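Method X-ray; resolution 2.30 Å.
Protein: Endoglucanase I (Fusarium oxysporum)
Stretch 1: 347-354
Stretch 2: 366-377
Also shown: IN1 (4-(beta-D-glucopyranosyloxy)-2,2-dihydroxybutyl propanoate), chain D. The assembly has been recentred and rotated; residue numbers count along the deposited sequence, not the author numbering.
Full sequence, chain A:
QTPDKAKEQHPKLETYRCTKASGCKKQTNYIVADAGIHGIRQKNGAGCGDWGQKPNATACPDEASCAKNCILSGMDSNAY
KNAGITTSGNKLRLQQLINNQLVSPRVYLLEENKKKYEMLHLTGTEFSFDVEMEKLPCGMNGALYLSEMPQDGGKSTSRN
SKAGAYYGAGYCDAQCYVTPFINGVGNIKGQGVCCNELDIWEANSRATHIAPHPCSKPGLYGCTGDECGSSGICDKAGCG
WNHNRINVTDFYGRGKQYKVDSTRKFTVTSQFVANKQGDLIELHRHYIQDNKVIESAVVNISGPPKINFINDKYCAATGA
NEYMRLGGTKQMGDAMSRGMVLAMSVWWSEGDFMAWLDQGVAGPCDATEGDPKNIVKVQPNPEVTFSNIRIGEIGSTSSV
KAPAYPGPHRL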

# COMPACT_ATOMS: atom_id res chain seq x y z
N TRP A 347 -5.55 6.98 4.93
CA TRP A 347 -5.00 7.50 6.16
C TRP A 347 -4.64 8.97 6.10
O TRP A 347 -4.51 9.51 4.99
CB TRP A 347 -3.74 6.72 6.53
CG TRP A 347 -2.60 6.63 5.58
CD1 TRP A 347 -2.52 5.99 4.37
CD2 TRP A 347 -1.27 7.16 5.77
NE1 TRP A 347 -1.27 6.11 3.81
CE2 TRP A 347 -0.48 6.82 4.66
CE3 TRP A 347 -0.69 7.90 6.82
CZ2 TRP A 347 0.85 7.20 4.56
CZ3 TRP A 347 0.65 8.24 6.71
CH2 TRP A 347 1.41 7.91 5.58
N TRP A 348 -4.39 9.59 7.27
CA TRP A 348 -3.84 10.92 7.32
C TRP A 348 -2.66 10.93 8.30
O TRP A 348 -2.33 9.92 8.93
CB TRP A 348 -4.86 12.00 7.67
CG TRP A 348 -5.62 11.81 8.97
CD1 TRP A 348 -5.12 11.24 10.14
CD2 TRP A 348 -6.98 12.13 9.23
NE1 TRP A 348 -6.11 11.24 11.08
CE2 TRP A 348 -7.25 11.78 10.57
CE3 TRP A 348 -8.00 12.75 8.50
CZ2 TRP A 348 -8.49 12.00 11.18
CZ3 TRP A 348 -9.23 12.94 9.09
CH2 TRP A 348 -9.49 12.58 10.42
N SER A 349 -2.08 12.12 8.52
CA SER A 349 -0.95 12.20 9.47
C SER A 349 -0.99 13.33 10.46
O SER A 349 -1.05 14.55 10.12
CB SER A 349 0.34 12.35 8.62
OG SER A 349 1.41 12.58 9.48
N GLU A 350 -0.83 13.03 11.70
CA GLU A 350 -0.81 14.04 12.77
C GLU A 350 0.51 14.79 12.92
O GLU A 350 0.44 15.80 13.63
CB GLU A 350 -1.06 13.34 14.08
CG GLU A 350 -2.41 13.42 14.67
CD GLU A 350 -3.60 12.89 13.97
OE1 GLU A 350 -3.51 11.88 13.22
OE2 GLU A 350 -4.68 13.49 14.20
N GLY A 351 1.62 14.30 12.40
CA GLY A 351 2.89 14.99 12.49
C GLY A 351 3.19 15.91 11.29
O GLY A 351 2.94 17.11 11.23
N ASP A 352 3.62 15.30 10.18
CA ASP A 352 3.98 16.03 8.98
C ASP A 352 2.81 16.44 8.12
O ASP A 352 2.97 17.23 7.20
CB ASP A 352 5.06 15.17 8.33
CG ASP A 352 4.52 13.89 7.71
OD1 ASP A 352 3.33 13.63 7.43
OD2 ASP A 352 5.37 13.04 7.44
N PHE A 353 1.60 15.97 8.31
CA PHE A 353 0.39 16.31 7.59
C PHE A 353 0.44 15.85 6.14
O PHE A 353 -0.18 16.46 5.25
CB PHE A 353 0.02 17.78 7.66
CG PHE A 353 -0.17 18.47 8.96
CD1 PHE A 353 -0.35 17.77 10.15
CD2 PHE A 353 -0.13 19.86 9.05
CE1 PHE A 353 -0.49 18.43 11.38
CE2 PHE A 353 -0.27 20.54 10.26
CZ PHE A 353 -0.47 19.82 11.41
N MET A 354 1.23 14.80 5.89
CA MET A 354 1.48 14.36 4.52
C MET A 354 2.15 15.44 3.67
O MET A 354 1.98 15.41 2.44
CB MET A 354 0.17 13.87 3.91
CG MET A 354 0.29 12.52 3.19
SD MET A 354 0.56 11.06 4.18
CE MET A 354 -0.98 11.00 5.11
N ASP A 366 -1.15 24.40 1.55
CA ASP A 366 -0.37 25.26 2.43
C ASP A 366 0.11 24.35 3.57
O ASP A 366 -0.10 23.13 3.59
CB ASP A 366 -1.16 26.44 2.94
CG ASP A 366 -2.40 26.11 3.77
OD1 ASP A 366 -2.48 25.13 4.56
OD2 ASP A 366 -3.37 26.89 3.58
N ALA A 367 0.72 25.01 4.55
CA ALA A 367 1.32 24.36 5.69
C ALA A 367 0.33 23.80 6.68
O ALA A 367 0.86 22.98 7.43
CB ALA A 367 2.34 25.19 6.48
N THR A 368 -0.94 24.16 6.75
CA THR A 368 -1.80 23.65 7.81
C THR A 368 -3.14 23.10 7.45
O THR A 368 -3.78 22.43 8.29
CB THR A 368 -2.06 24.86 8.76
OG1 THR A 368 -2.76 25.88 8.01
CG2 THR A 368 -0.79 25.38 9.42
N GLU A 369 -3.65 23.30 6.24
CA GLU A 369 -4.93 22.76 5.82
C GLU A 369 -5.00 21.23 5.90
O GLU A 369 -6.11 20.72 6.03
CB GLU A 369 -5.35 23.23 4.40
CG GLU A 369 -4.56 22.74 3.19
CD GLU A 369 -4.76 23.52 1.91
OE1 GLU A 369 -5.91 23.54 1.35
OE2 GLU A 369 -3.79 24.19 1.44
N GLY A 370 -3.91 20.49 5.75
CA GLY A 370 -3.82 19.06 5.83
C GLY A 370 -3.68 18.50 7.25
O GLY A 370 -3.49 17.29 7.48
N ASP A 371 -3.80 19.30 8.27
CA ASP A 371 -3.98 18.85 9.66
C ASP A 371 -5.36 18.21 9.72
O ASP A 371 -6.33 18.74 9.16
CB ASP A 371 -4.06 20.10 10.54
CG ASP A 371 -4.05 19.91 12.02
OD1 ASP A 371 -4.56 18.89 12.53
OD2 ASP A 371 -3.54 20.81 12.74
N PRO A 372 -5.53 17.07 10.34
CA PRO A 372 -6.76 16.33 10.45
C PRO A 372 -7.91 17.20 10.94
O PRO A 372 -9.05 17.05 10.49
CB PRO A 372 -6.52 15.10 11.39
CG PRO A 372 -5.04 15.00 11.36
CD PRO A 372 -4.45 16.34 10.98
N LYS A 373 -7.67 18.11 11.87
CA LYS A 373 -8.71 19.01 12.33
C LYS A 373 -9.15 19.93 11.18
O LYS A 373 -10.38 20.12 11.03
CB LYS A 373 -8.34 19.71 13.62
CG LYS A 373 -7.45 20.93 13.45
CD LYS A 373 -6.34 20.98 14.48
CE LYS A 373 -5.83 22.38 14.82
NZ LYS A 373 -6.86 23.39 14.57
N ASN A 374 -8.26 20.37 10.29
CA ASN A 374 -8.76 21.11 9.09
C ASN A 374 -9.25 20.20 7.98
O ASN A 374 -10.25 20.51 7.27
CB ASN A 374 -7.75 22.15 8.64
CG ASN A 374 -7.31 23.02 9.82
OD1 ASN A 374 -8.16 23.48 10.60
ND2 ASN A 374 -6.03 23.33 10.04
N ILE A 375 -8.69 18.98 7.81
CA ILE A 375 -9.22 18.09 6.77
C ILE A 375 -10.72 17.89 6.89
O ILE A 375 -11.42 17.93 5.87
CB ILE A 375 -8.54 16.71 6.80
CG1 ILE A 375 -7.07 16.68 6.31
CG2 ILE A 375 -9.32 15.65 6.03
CD1 ILE A 375 -6.38 15.34 6.62
N VAL A 376 -11.24 17.60 8.08
CA VAL A 376 -12.67 17.31 8.24
C VAL A 376 -13.57 18.55 8.03
O VAL A 376 -14.72 18.34 7.63
CB VAL A 376 -13.04 16.61 9.57
CG1 VAL A 376 -12.45 15.21 9.79
CG2 VAL A 376 -12.58 17.43 10.79
N LYS A 377 -13.06 19.78 8.10
CA LYS A 377 -13.82 20.95 7.70
C LYS A 377 -13.86 21.11 6.16
O LYS A 377 -14.75 21.78 5.66
CB LYS A 377 -13.32 22.27 8.30
CG LYS A 377 -12.92 22.18 9.75
CD LYS A 377 -11.98 23.32 10.14
CE LYS A 377 -12.41 23.93 11.47
NZ LYS A 377 -11.49 23.44 12.54
C1A IN1 D . 2.76 4.11 4.83
C2A IN1 D . 3.99 3.66 4.11
C3A IN1 D . 3.97 1.50 2.91
C7 IN1 D . 7.13 -1.24 0.38
C1 IN1 D . 0.80 3.67 5.85
C2 IN1 D . -0.29 2.59 6.02
C3 IN1 D . -1.33 3.08 7.01
C4 IN1 D . -0.66 3.34 8.36
C5 IN1 D . 0.51 4.33 8.25
C6 IN1 D . 1.39 4.38 9.54
O5 IN1 D . 1.42 3.95 7.15
O2 IN1 D . -0.80 2.14 4.80
O3 IN1 D . -2.28 2.02 7.17
O4 IN1 D . -1.59 3.72 9.34
O6 IN1 D . 2.34 5.41 9.24
O1 IN1 D . 1.85 3.05 5.07
C6A IN1 D . 3.67 3.00 2.73
O1R IN1 D . 2.34 3.27 2.30
O2A IN1 D . 4.47 0.94 1.73
C4A IN1 D . 5.80 0.57 1.49
C5A IN1 D . 5.77 -0.55 0.46
O3A IN1 D . 6.78 0.88 2.18
O4S IN1 D . 4.53 3.55 1.76
O HOH W 1 -2.54 14.45 7.32

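What forms the apolar centre of the contact? It is the indole of W348, whose CA-to-CB bond points toward the second stretch, laid against the first turn or so of the helix that begins at P372. P372 CB sits 3.6 Å from the centroid of the W348 six-membered ring and 15° off its normal, a CH-pi contact in which an aliphatic proline C-H group packs closely on the electron-rich face. I375 CD1 approaches W348 CE3 at 3.6 Å, and V376 CG1 lies at the ring edge, 4.0 Å from W348 CZ3.

How does F353 extend this packing? Its ring lies along the turn that leads into the helix, where D371 CB stands over one face, 3.9 Å from the centroid of the F353 ring, in a second CH-pi contact. The carbonyl oxygen A367 O meets the ring edge instead, 3.7 Å from F353 CD2, where the C-H groups carry partial positive charge.

What holds the backbones in place? No direct hydrogen bond crosses between the stretches; the nearest CA atoms belong to F353 and G370, 5.3 Å apart. Water 1 makes the link, accepting from S349 N at 2.7 Å and lying 3.0 Å from G370 O, to which it can donate. The second stretch shapes itself through a type I turn from T368 to D371, closed by D371 N to T368 O at 3.1 Å, and D371 OD1 then caps the helix by accepting from K373 N at 3.3 Å.

What happens at the polar edge? E350 points away at its CA-to-CB bond, yet its end returns, bringing E350 OE2 within 3.2 Å of P372 CG, a close contact between a carboxylate oxygen and a proline carbon rather than a hydrogen bond. Within the first stretch, behind the contact, S349 OG donates to D352 OD1 at 3.0 Å, and M354 N donates to D352 OD1 at 2.9 Å, tying together the loop that carries F353.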